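PDB 3CHJ: alpha-14 giardin, which binds calcium ions, probably associates with acidic phospholipids as annexins do, and may link the lipid bilayer to the underlying axoneme as a calcium-regulated structural element. Local coordinates for residues K142-K147 against Y231-A236; H163-D168 against F201-K206; V172-E177 against K183-T188. One frame throughout, in Å; residues are numbered along the deposited sequence.

Contact 1: residues K142-K147 against Y231-A236; sequences KYMWAK and YAFKLA
The amide N of Trp145, which lies beside the rim of the Phe233 ring, donates a hydrogen bond to OD1 of Asp229. That acceptor belongs to helix 227-241, the same helix that carries 231-236, so a polar bond joins the two helices beside an otherwise apolar contact. Phe233 meets the first turn of helix 144-154 with its edge. Its CE2 lies 3.8 Å from the carbonyl O of Met144, near the plane of the ring, where the weakly positive C-H rim suits an oxygen. The same CE2 is 3.9 Å from Met144 CB. Beyond CB the methionine bends at chi2 (-64°) and again at chi3 (-70°), and this double turn brings its CE to 4.0 Å from Phe233 CZ. A second point of contact joins two beta carbons, Trp145 CB and Ala232 CB, 3.7 Å apart. Because Ala232 ends at its CB, the backbones come close, and the CA atoms of Trp145 and Ala232 are 5.7 Å apart. The indole takes no part here: chi1 of 63° turns it away from 231-236. Four buried residues thus make the whole contact. Around it, Phe233 stacks on Phe225 and meets Phe193 edge-to-face, while helix 101-108 packs against both Trp145 and Ala232 through Val105.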
loop_
_atom_site.group_PDB
_atom_site.type_symbol
_atom_site.label_atom_id
_atom_site.label_comp_id
_atom_site.label_asym_id
_atom_site.label_seq_id
_atom_site.Cartn_x
_atom_site.Cartn_y
_atom_site.Cartn_z
ATOM N N LYS A 142 -0.123 9.821 -20.263
ATOM C CA LYS A 142 -1.346 10.484 -20.746
ATOM C C LYS A 142 -2.372 10.622 -19.606
ATOM O O LYS A 142 -2.903 11.715 -19.352
ATOM C CB LYS A 142 -1.947 9.707 -21.923
ATOM C CG LYS A 142 -3.326 10.179 -22.383
ATOM C CD LYS A 142 -3.764 9.377 -23.607
ATOM C CE LYS A 142 -5.185 9.732 -24.033
ATOM N NZ LYS A 142 -5.179 10.848 -25.013
ATOM N N TYR A 143 -2.657 9.514 -18.925
ATOM C CA TYR A 143 -3.657 9.528 -17.861
ATOM C C TYR A 143 -3.129 10.286 -16.666
ATOM O O TYR A 143 -1.924 10.247 -16.390
ATOM C CB TYR A 143 -4.055 8.111 -17.430
ATOM C CG TYR A 143 -4.641 7.363 -18.588
ATOM C CD1 TYR A 143 -3.930 6.348 -19.215
ATOM C CD2 TYR A 143 -5.877 7.746 -19.102
ATOM C CE1 TYR A 143 -4.447 5.681 -20.310
ATOM C CE2 TYR A 143 -6.404 7.102 -20.213
ATOM C CZ TYR A 143 -5.686 6.080 -20.802
ATOM O OH TYR A 143 -6.216 5.442 -21.895
ATOM N N MET A 144 -4.026 10.977 -15.978
ATOM C CA MET A 144 -3.643 11.687 -14.746
ATOM C C MET A 144 -3.017 10.772 -13.680
ATOM O O MET A 144 -2.042 11.165 -13.038
ATOM C CB MET A 144 -4.822 12.484 -14.167
ATOM C CG MET A 144 -5.163 13.702 -15.033
ATOM S SD MET A 144 -3.835 14.937 -15.106
ATOM C CE MET A 144 -3.864 15.617 -13.455
ATOM N N TRP A 145 -3.530 9.551 -13.514
ATOM C CA TRP A 145 -2.946 8.608 -12.532
ATOM C C TRP A 145 -1.508 8.257 -12.938
ATOM O O TRP A 145 -0.667 8.040 -12.066
ATOM C CB TRP A 145 -3.779 7.329 -12.347
ATOM C CG TRP A 145 -3.910 6.478 -13.570
ATOM C CD1 TRP A 145 -4.954 6.485 -14.451
ATOM C CD2 TRP A 145 -2.976 5.501 -14.064
ATOM N NE1 TRP A 145 -4.732 5.574 -15.459
ATOM C CE2 TRP A 145 -3.519 4.964 -15.252
ATOM C CE3 TRP A 145 -1.733 5.029 -13.618
ATOM C CZ2 TRP A 145 -2.860 3.986 -16.001
ATOM C CZ3 TRP A 145 -1.084 4.041 -14.364
ATOM C CH2 TRP A 145 -1.638 3.546 -15.550
ATOM N N ALA A 146 -1.253 8.187 -14.247
ATOM C CA ALA A 146 0.074 7.867 -14.785
ATOM C C ALA A 146 1.006 9.043 -14.598
ATOM O O ALA A 146 2.132 8.847 -14.152
ATOM C CB ALA A 146 -0.030 7.437 -16.293
ATOM N N LYS A 147 0.531 10.258 -14.882
ATOM C CA LYS A 147 1.361 11.446 -14.641
ATOM C C LYS A 147 1.728 11.504 -13.150
ATOM O O LYS A 147 2.857 11.845 -12.785
ATOM C CB LYS A 147 0.628 12.728 -15.032
ATOM C CG LYS A 147 0.348 12.841 -16.513
ATOM C CD LYS A 147 -0.345 14.165 -16.836
ATOM C CE LYS A 147 -0.687 14.287 -18.306
ATOM N NZ LYS A 147 0.528 14.395 -19.159
ATOM N N TYR A 231 -9.311 6.926 -7.986
ATOM C CA TYR A 231 -8.727 6.091 -6.944
ATOM C C TYR A 231 -7.334 6.629 -6.573
ATOM O O TYR A 231 -7.010 6.781 -5.379
ATOM C CB TYR A 231 -8.635 4.643 -7.442
ATOM C CG TYR A 231 -7.942 3.768 -6.442
ATOM C CD1 TYR A 231 -8.624 3.255 -5.337
ATOM C CD2 TYR A 231 -6.605 3.452 -6.602
ATOM C CE1 TYR A 231 -7.955 2.450 -4.392
ATOM C CE2 TYR A 231 -5.924 2.654 -5.660
ATOM C CZ TYR A 231 -6.626 2.149 -4.566
ATOM O OH TYR A 231 -5.974 1.354 -3.636
ATOM N N ALA A 232 -6.523 6.920 -7.589
ATOM C CA ALA A 232 -5.140 7.359 -7.376
ATOM C C ALA A 232 -5.085 8.664 -6.589
ATOM O O ALA A 232 -4.332 8.758 -5.625
ATOM C CB ALA A 232 -4.416 7.497 -8.684
ATOM N N PHE A 233 -5.874 9.659 -6.981
ATOM C CA PHE A 233 -5.816 10.947 -6.255
ATOM C C PHE A 233 -6.443 10.871 -4.873
ATOM O O PHE A 233 -5.974 11.552 -3.936
ATOM C CB PHE A 233 -6.383 12.088 -7.104
ATOM C CG PHE A 233 -5.411 12.588 -8.128
ATOM C CD1 PHE A 233 -4.628 13.720 -7.854
ATOM C CD2 PHE A 233 -5.248 11.931 -9.338
ATOM C CE1 PHE A 233 -3.690 14.200 -8.793
ATOM C CE2 PHE A 233 -4.315 12.397 -10.284
ATOM C CZ PHE A 233 -3.552 13.544 -10.017
ATOM N N LYS A 234 -7.477 10.045 -4.712
ATOM C CA LYS A 234 -8.016 9.806 -3.367
ATOM C C LYS A 234 -6.964 9.110 -2.493
ATOM O O LYS A 234 -6.770 9.478 -1.322
ATOM C CB LYS A 234 -9.267 8.931 -3.431
ATOM C CG LYS A 234 -10.521 9.633 -3.900
ATOM C CD LYS A 234 -11.658 8.622 -3.960
ATOM C CE LYS A 234 -12.961 9.360 -4.126
ATOM N NZ LYS A 234 -14.134 8.431 -4.092
ATOM N N LEU A 235 -6.284 8.116 -3.063
ATOM C CA LEU A 235 -5.285 7.354 -2.313
ATOM C C LEU A 235 -4.120 8.266 -1.905
ATOM O O LEU A 235 -3.702 8.220 -0.743
ATOM C CB LEU A 235 -4.809 6.152 -3.136
ATOM C CG LEU A 235 -3.794 5.279 -2.387
ATOM C CD1 LEU A 235 -4.415 4.651 -1.157
ATOM C CD2 LEU A 235 -3.205 4.216 -3.332
ATOM N N ALA A 236 -3.648 9.114 -2.824
ATOM C CA ALA A 236 -2.568 10.066 -2.538
ATOM C C ALA A 236 -3.030 11.049 -1.469
ATOM O O ALA A 236 -2.290 11.340 -0.523
ATOM C CB ALA A 236 -2.140 10.816 -3.787
#

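Contact 2: residues H163-D168 against F201-K206; sequences HELEED and FRQLHK
This is a buried van der Waals contact at the one point where 163-168 of helix 162-177 meets 201-206 of helix 198-211, situated toward the periphery of the chain, about 25 Å from the chain's centre to the centre of the contact. No hydrogen bond crosses it; Leu165 from one helix meets Gln203 and Leu204 from the other. Leu165 reaches over with CD2, which sits above the flat face of the Gln203 amide, almost directly over its CD at 3.5 Å. The methyl also rests on the aliphatic part of the glutamine, 3.7 Å from Gln203 CG, and the two side chains run at about a right angle. Gln203 makes this possible by holding itself straight: CG is anti to the backbone N (chi1 -173°) and the chain stays extended past it, presenting one long flank to the leucine. Its NE2 is tied to OG1 of Thr162, a bond that steadies the rotation of the amide plane. The arrangement illustrates how the all-helical annexin fold joins helices that are separated in sequence, here by a stretch containing helix 186-195. The next residue, Leu204, meets the backbone of Leu165: its CD1 lies 3.5 Å from Leu165 O and 4.4 Å from Leu165 CB. Leu165 itself has a chi1 of -92°, some thirty degrees beyond the usual staggered value, so its branch is rotated off a relaxed position. Tyr196 lies against both leucines, Ile192 of helix 186-195 packs on Leu204, and Met207 adds an apolar neighbour to Leu165.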
loop_
_atom_site.group_PDB
_atom_site.type_symbol
_atom_site.label_atom_id
_atom_site.label_comp_id
_atom_site.label_asym_id
_atom_site.label_seq_id
_atom_site.Cartn_x
_atom_site.Cartn_y
_atom_site.Cartn_z
ATOM N N HIS A 163 2.864 31.092 1.700
ATOM C CA HIS A 163 2.515 31.844 0.485
ATOM C C HIS A 163 2.273 30.934 -0.722
ATOM O O HIS A 163 1.305 31.122 -1.459
ATOM C CB HIS A 163 3.576 32.908 0.141
ATOM C CG HIS A 163 3.264 33.697 -1.104
ATOM N ND1 HIS A 163 2.273 34.653 -1.152
ATOM C CD2 HIS A 163 3.810 33.662 -2.344
ATOM C CE1 HIS A 163 2.217 35.170 -2.368
ATOM N NE2 HIS A 163 3.140 34.587 -3.111
ATOM N N GLU A 164 3.154 29.957 -0.905
ATOM C CA GLU A 164 3.023 29.014 -2.016
ATOM C C GLU A 164 1.759 28.174 -1.863
ATOM O O GLU A 164 1.070 27.911 -2.839
ATOM C CB GLU A 164 4.263 28.126 -2.112
ATOM C CG GLU A 164 5.559 28.898 -2.390
ATOM C CD GLU A 164 6.811 28.045 -2.210
ATOM O OE1 GLU A 164 7.388 27.998 -1.085
ATOM O OE2 GLU A 164 7.234 27.430 -3.208
ATOM N N LEU A 165 1.443 27.805 -0.626
ATOM C CA LEU A 165 0.212 27.062 -0.349
ATOM C C LEU A 165 -1.013 27.892 -0.660
ATOM O O LEU A 165 -1.968 27.379 -1.239
ATOM C CB LEU A 165 0.168 26.554 1.092
ATOM C CG LEU A 165 0.714 25.152 1.362
ATOM C CD1 LEU A 165 2.151 25.027 0.911
ATOM C CD2 LEU A 165 0.583 24.827 2.849
ATOM N N GLU A 166 -0.994 29.176 -0.281
ATOM C CA GLU A 166 -2.104 30.070 -0.621
ATOM C C GLU A 166 -2.318 30.171 -2.135
ATOM O O GLU A 166 -3.458 30.143 -2.607
ATOM C CB GLU A 166 -1.911 31.471 -0.020
ATOM C CG GLU A 166 -1.818 31.521 1.511
ATOM C CD GLU A 166 -3.169 31.417 2.229
ATOM O OE1 GLU A 166 -4.217 31.265 1.555
ATOM O OE2 GLU A 166 -3.170 31.494 3.484
ATOM N N GLU A 167 -1.223 30.278 -2.897
ATOM C CA GLU A 167 -1.300 30.336 -4.353
ATOM C C GLU A 167 -1.880 29.050 -4.939
ATOM O O GLU A 167 -2.764 29.101 -5.784
ATOM C CB GLU A 167 0.084 30.574 -4.951
ATOM C CG GLU A 167 0.698 31.934 -4.653
ATOM C CD GLU A 167 2.117 32.051 -5.217
ATOM O OE1 GLU A 167 2.986 31.216 -4.870
ATOM O OE2 GLU A 167 2.368 32.983 -6.012
ATOM N N ASP A 168 -1.355 27.906 -4.495
ATOM C CA ASP A 168 -1.846 26.610 -4.977
ATOM C C ASP A 168 -3.283 26.335 -4.558
ATOM O O ASP A 168 -4.013 25.640 -5.269
ATOM C CB ASP A 168 -0.952 25.476 -4.490
ATOM C CG ASP A 168 0.383 25.460 -5.181
ATOM O OD1 ASP A 168 0.515 26.102 -6.259
ATOM O OD2 ASP A 168 1.295 24.799 -4.644
ATOM N N PHE A 201 0.747 19.208 2.836
ATOM C CA PHE A 201 -0.517 18.708 2.306
ATOM C C PHE A 201 -1.622 18.776 3.375
ATOM O O PHE A 201 -2.777 19.166 3.078
ATOM C CB PHE A 201 -0.378 17.284 1.745
ATOM C CG PHE A 201 -1.576 16.854 0.973
ATOM C CD1 PHE A 201 -1.716 17.208 -0.362
ATOM C CD2 PHE A 201 -2.613 16.167 1.615
ATOM C CE1 PHE A 201 -2.853 16.821 -1.089
ATOM C CE2 PHE A 201 -3.761 15.797 0.912
ATOM C CZ PHE A 201 -3.878 16.127 -0.446
ATOM N N ARG A 202 -1.264 18.413 4.609
ATOM C CA ARG A 202 -2.212 18.510 5.716
ATOM C C ARG A 202 -2.642 19.964 5.906
ATOM O O ARG A 202 -3.836 20.241 6.040
ATOM C CB ARG A 202 -1.643 17.905 6.993
ATOM C CG ARG A 202 -1.602 16.371 6.953
ATOM C CD ARG A 202 -0.950 15.760 8.175
ATOM N NE ARG A 202 -1.549 16.252 9.426
ATOM C CZ ARG A 202 -2.705 15.821 9.934
ATOM N NH1 ARG A 202 -3.426 14.893 9.308
ATOM N NH2 ARG A 202 -3.159 16.332 11.074
ATOM N N GLN A 203 -1.683 20.879 5.826
ATOM C CA GLN A 203 -1.988 22.305 5.957
ATOM C C GLN A 203 -2.939 22.738 4.848
ATOM O O GLN A 203 -3.964 23.374 5.111
ATOM C CB GLN A 203 -0.698 23.135 5.968
ATOM C CG GLN A 203 -0.880 24.607 6.269
ATOM C CD GLN A 203 0.431 25.368 6.287
ATOM O OE1 GLN A 203 1.499 24.802 6.536
ATOM N NE2 GLN A 203 0.355 26.670 5.994
ATOM N N LEU A 204 -2.614 22.383 3.597
ATOM C CA LEU A 204 -3.460 22.729 2.455
ATOM C C LEU A 204 -4.900 22.189 2.607
ATOM O O LEU A 204 -5.871 22.874 2.298
ATOM C CB LEU A 204 -2.836 22.215 1.146
ATOM C CG LEU A 204 -3.539 22.719 -0.122
ATOM C CD1 LEU A 204 -3.183 24.200 -0.422
ATOM C CD2 LEU A 204 -3.201 21.803 -1.307
ATOM N N HIS A 205 -5.019 20.935 3.054
ATOM C CA HIS A 205 -6.319 20.319 3.323
ATOM C C HIS A 205 -7.143 21.173 4.277
ATOM O O HIS A 205 -8.307 21.464 3.991
ATOM C CB HIS A 205 -6.110 18.903 3.865
ATOM C CG HIS A 205 -7.352 18.232 4.377
ATOM N ND1 HIS A 205 -7.868 17.089 3.800
ATOM C CD2 HIS A 205 -8.139 18.497 5.449
ATOM C CE1 HIS A 205 -8.925 16.687 4.488
ATOM N NE2 HIS A 205 -9.116 17.528 5.488
ATOM N N LYS A 206 -6.517 21.590 5.377
ATOM C CA LYS A 206 -7.212 22.401 6.395
ATOM C C LYS A 206 -7.498 23.821 5.899
ATOM O O LYS A 206 -8.573 24.374 6.166
ATOM C CB LYS A 206 -6.418 22.426 7.697
ATOM C CG LYS A 206 -6.244 21.059 8.337
ATOM C CD LYS A 206 -5.318 21.124 9.546
ATOM C CE LYS A 206 -5.008 19.729 10.077
ATOM N NZ LYS A 206 -6.177 19.158 10.783
#

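Contact 3: residues V172-E177 against K183-T188; sequences VRKAIE and KDEVST. With CA (calcium ion), chain B.
Ala175 and Glu185 both bind the calcium ion, in an annexin-type site at the loop between two successive helices, 162-177 and 186-195. The backbone O of Ala175 binds the metal at 2.3 Å, and Glu185 contributes OE1 at 2.5 Å. Thr178 and Gly180 of that loop join them, and the carboxylate of Glu224, further along the chain, completes the protein ligands. Glu185 divides its carboxylate: OE1 goes to calcium, while OE2 is held by Lys174 NZ at 2.7 Å, met on the anti side and 17° out of the carboxylate plane. Lys174 bends at chi2 (-88°) to get there and approaches the glutamate at about a right angle. Its ammonium group is shared with Asp184, whose OD2 offers the syn lone pair at 2.8 Å from Lys174 NZ. Calcium and the N of Lys182 hold OE1 while Lys174 holds OE2, and together they fix the rotation of the Glu185 carboxylate; the lysine's charge probably offsets part of the negative charge gathered around the metal. Behind the ligands, Ala175 CB packs 3.8 Å from Glu185 CD. One turn further from the ion, Thr188 CG2 fits against helix 162-177, 3.7 Å from Val172 N.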
loop_
_atom_site.group_PDB
_atom_site.type_symbol
_atom_site.label_atom_id
_atom_site.label_comp_id
_atom_site.label_asym_id
_atom_site.label_seq_id
_atom_site.Cartn_x
_atom_site.Cartn_y
_atom_site.Cartn_z
ATOM N N VAL A 172 -5.992 25.112 -7.099
ATOM C CA VAL A 172 -6.709 23.843 -6.989
ATOM C C VAL A 172 -8.231 24.020 -6.873
ATOM O O VAL A 172 -8.997 23.220 -7.416
ATOM C CB VAL A 172 -6.130 22.890 -5.914
ATOM C CG1 VAL A 172 -6.615 23.209 -4.483
ATOM C CG2 VAL A 172 -6.467 21.441 -6.310
ATOM N N ARG A 173 -8.655 25.090 -6.204
ATOM C CA ARG A 173 -10.073 25.443 -6.202
ATOM C C ARG A 173 -10.586 25.705 -7.614
ATOM O O ARG A 173 -11.654 25.222 -7.996
ATOM C CB ARG A 173 -10.353 26.640 -5.295
ATOM C CG ARG A 173 -11.794 27.115 -5.352
ATOM C CD ARG A 173 -12.745 26.098 -4.716
ATOM N NE ARG A 173 -14.056 26.697 -4.425
ATOM C CZ ARG A 173 -14.972 26.157 -3.623
ATOM N NH1 ARG A 173 -14.756 24.988 -3.037
ATOM N NH2 ARG A 173 -16.122 26.786 -3.409
ATOM N N LYS A 174 -9.827 26.474 -8.395
ATOM C CA LYS A 174 -10.172 26.724 -9.794
ATOM C C LYS A 174 -10.341 25.413 -10.566
ATOM O O LYS A 174 -11.333 25.205 -11.268
ATOM C CB LYS A 174 -9.112 27.629 -10.439
ATOM C CG LYS A 174 -9.402 28.079 -11.866
ATOM C CD LYS A 174 -8.876 27.088 -12.898
ATOM C CE LYS A 174 -9.421 27.364 -14.291
ATOM N NZ LYS A 174 -8.875 26.418 -15.316
ATOM N N ALA A 175 -9.385 24.509 -10.380
ATOM C CA ALA A 175 -9.428 23.204 -11.031
ATOM C C ALA A 175 -10.650 22.385 -10.602
ATOM O O ALA A 175 -11.297 21.742 -11.425
ATOM C CB ALA A 175 -8.130 22.450 -10.738
ATOM N N ILE A 176 -10.965 22.417 -9.314
ATOM C CA ILE A 176 -12.111 21.682 -8.786
ATOM C C ILE A 176 -13.435 22.221 -9.353
ATOM O O ILE A 176 -14.380 21.468 -9.597
ATOM C CB ILE A 176 -12.078 21.715 -7.251
ATOM C CG1 ILE A 176 -10.976 20.764 -6.746
ATOM C CG2 ILE A 176 -13.452 21.368 -6.657
ATOM C CD1 ILE A 176 -10.626 20.911 -5.262
ATOM N N GLU A 177 -13.475 23.527 -9.589
ATOM C CA GLU A 177 -14.710 24.163 -10.049
ATOM C C GLU A 177 -15.072 23.845 -11.484
ATOM O O GLU A 177 -16.260 23.830 -11.825
ATOM C CB GLU A 177 -14.680 25.678 -9.816
ATOM C CG GLU A 177 -14.876 26.035 -8.365
ATOM C CD GLU A 177 -15.073 27.525 -8.128
ATOM O OE1 GLU A 177 -15.571 28.230 -9.031
ATOM O OE2 GLU A 177 -14.742 27.990 -7.025
ATOM N N LYS A 183 -6.321 21.780 -19.534
ATOM C CA LYS A 183 -4.891 21.749 -19.835
ATOM C C LYS A 183 -4.035 22.506 -18.816
ATOM O O LYS A 183 -2.936 22.058 -18.470
ATOM C CB LYS A 183 -4.626 22.256 -21.264
ATOM C CG LYS A 183 -5.287 23.592 -21.591
ATOM C CD LYS A 183 -4.775 24.186 -22.907
ATOM C CE LYS A 183 -5.208 25.636 -23.046
ATOM N NZ LYS A 183 -4.867 26.431 -21.833
ATOM N N ASP A 184 -4.550 23.637 -18.332
ATOM C CA ASP A 184 -3.832 24.505 -17.398
ATOM C C ASP A 184 -3.899 23.961 -15.972
ATOM O O ASP A 184 -3.193 24.445 -15.082
ATOM C CB ASP A 184 -4.425 25.924 -17.426
ATOM C CG ASP A 184 -5.868 25.969 -16.924
ATOM O OD1 ASP A 184 -6.730 25.321 -17.550
ATOM O OD2 ASP A 184 -6.147 26.661 -15.911
ATOM N N GLU A 185 -4.744 22.951 -15.765
ATOM C CA GLU A 185 -4.943 22.365 -14.441
ATOM C C GLU A 185 -4.054 21.150 -14.158
ATOM O O GLU A 185 -3.863 20.783 -12.994
ATOM C CB GLU A 185 -6.416 21.998 -14.250
ATOM C CG GLU A 185 -7.314 23.252 -14.368
ATOM C CD GLU A 185 -8.802 22.983 -14.443
ATOM O OE1 GLU A 185 -9.241 21.813 -14.446
ATOM O OE2 GLU A 185 -9.557 23.982 -14.512
ATOM N N VAL A 186 -3.514 20.539 -15.212
ATOM C CA VAL A 186 -2.700 19.323 -15.052
ATOM C C VAL A 186 -1.564 19.589 -14.079
ATOM O O VAL A 186 -1.367 18.850 -13.101
ATOM C CB VAL A 186 -2.130 18.822 -16.402
ATOM C CG1 VAL A 186 -1.153 17.676 -16.189
ATOM C CG2 VAL A 186 -3.259 18.380 -17.320
ATOM N N SER A 187 -0.825 20.670 -14.335
ATOM C CA SER A 187 0.301 21.031 -13.493
ATOM C C SER A 187 -0.062 21.253 -12.025
ATOM O O SER A 187 0.692 20.868 -11.144
ATOM C CB SER A 187 1.041 22.246 -14.076
ATOM O OG SER A 187 0.223 23.393 -14.051
ATOM N N THR A 188 -1.208 21.879 -11.756
ATOM C CA THR A 188 -1.651 22.107 -10.374
ATOM C C THR A 188 -1.843 20.784 -9.623
ATOM O O THR A 188 -1.356 20.591 -8.497
ATOM C CB THR A 188 -2.976 22.880 -10.377
ATOM O OG1 THR A 188 -2.782 24.125 -11.077
ATOM C CG2 THR A 188 -3.485 23.136 -8.975
HETATM CA CA CA B . -11.365 20.869 -13.505
#

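From the N terminus the chain enters contact 1 at 142-147, then contact 2 at 163-168 and contact 3 at 172-177. It closes them in reverse order, at 183-188, 201-206 and 231-236, so the three loops nest without crossing. Contact 3 closes the smallest, a short turn between successive helices; contact 2 joins helix 162-177 to helix 198-211 around it; contact 1 spans the whole by bringing helix 227-241 back to helix 144-154. Contacts 2 and 3 share helix 162-177. Contacts 1 and 3 also touch directly, with Lys147 CD 3.7 Å from Val186 CG1, so the start of helix 186-195, just past the calcium site, packs on helix 144-154.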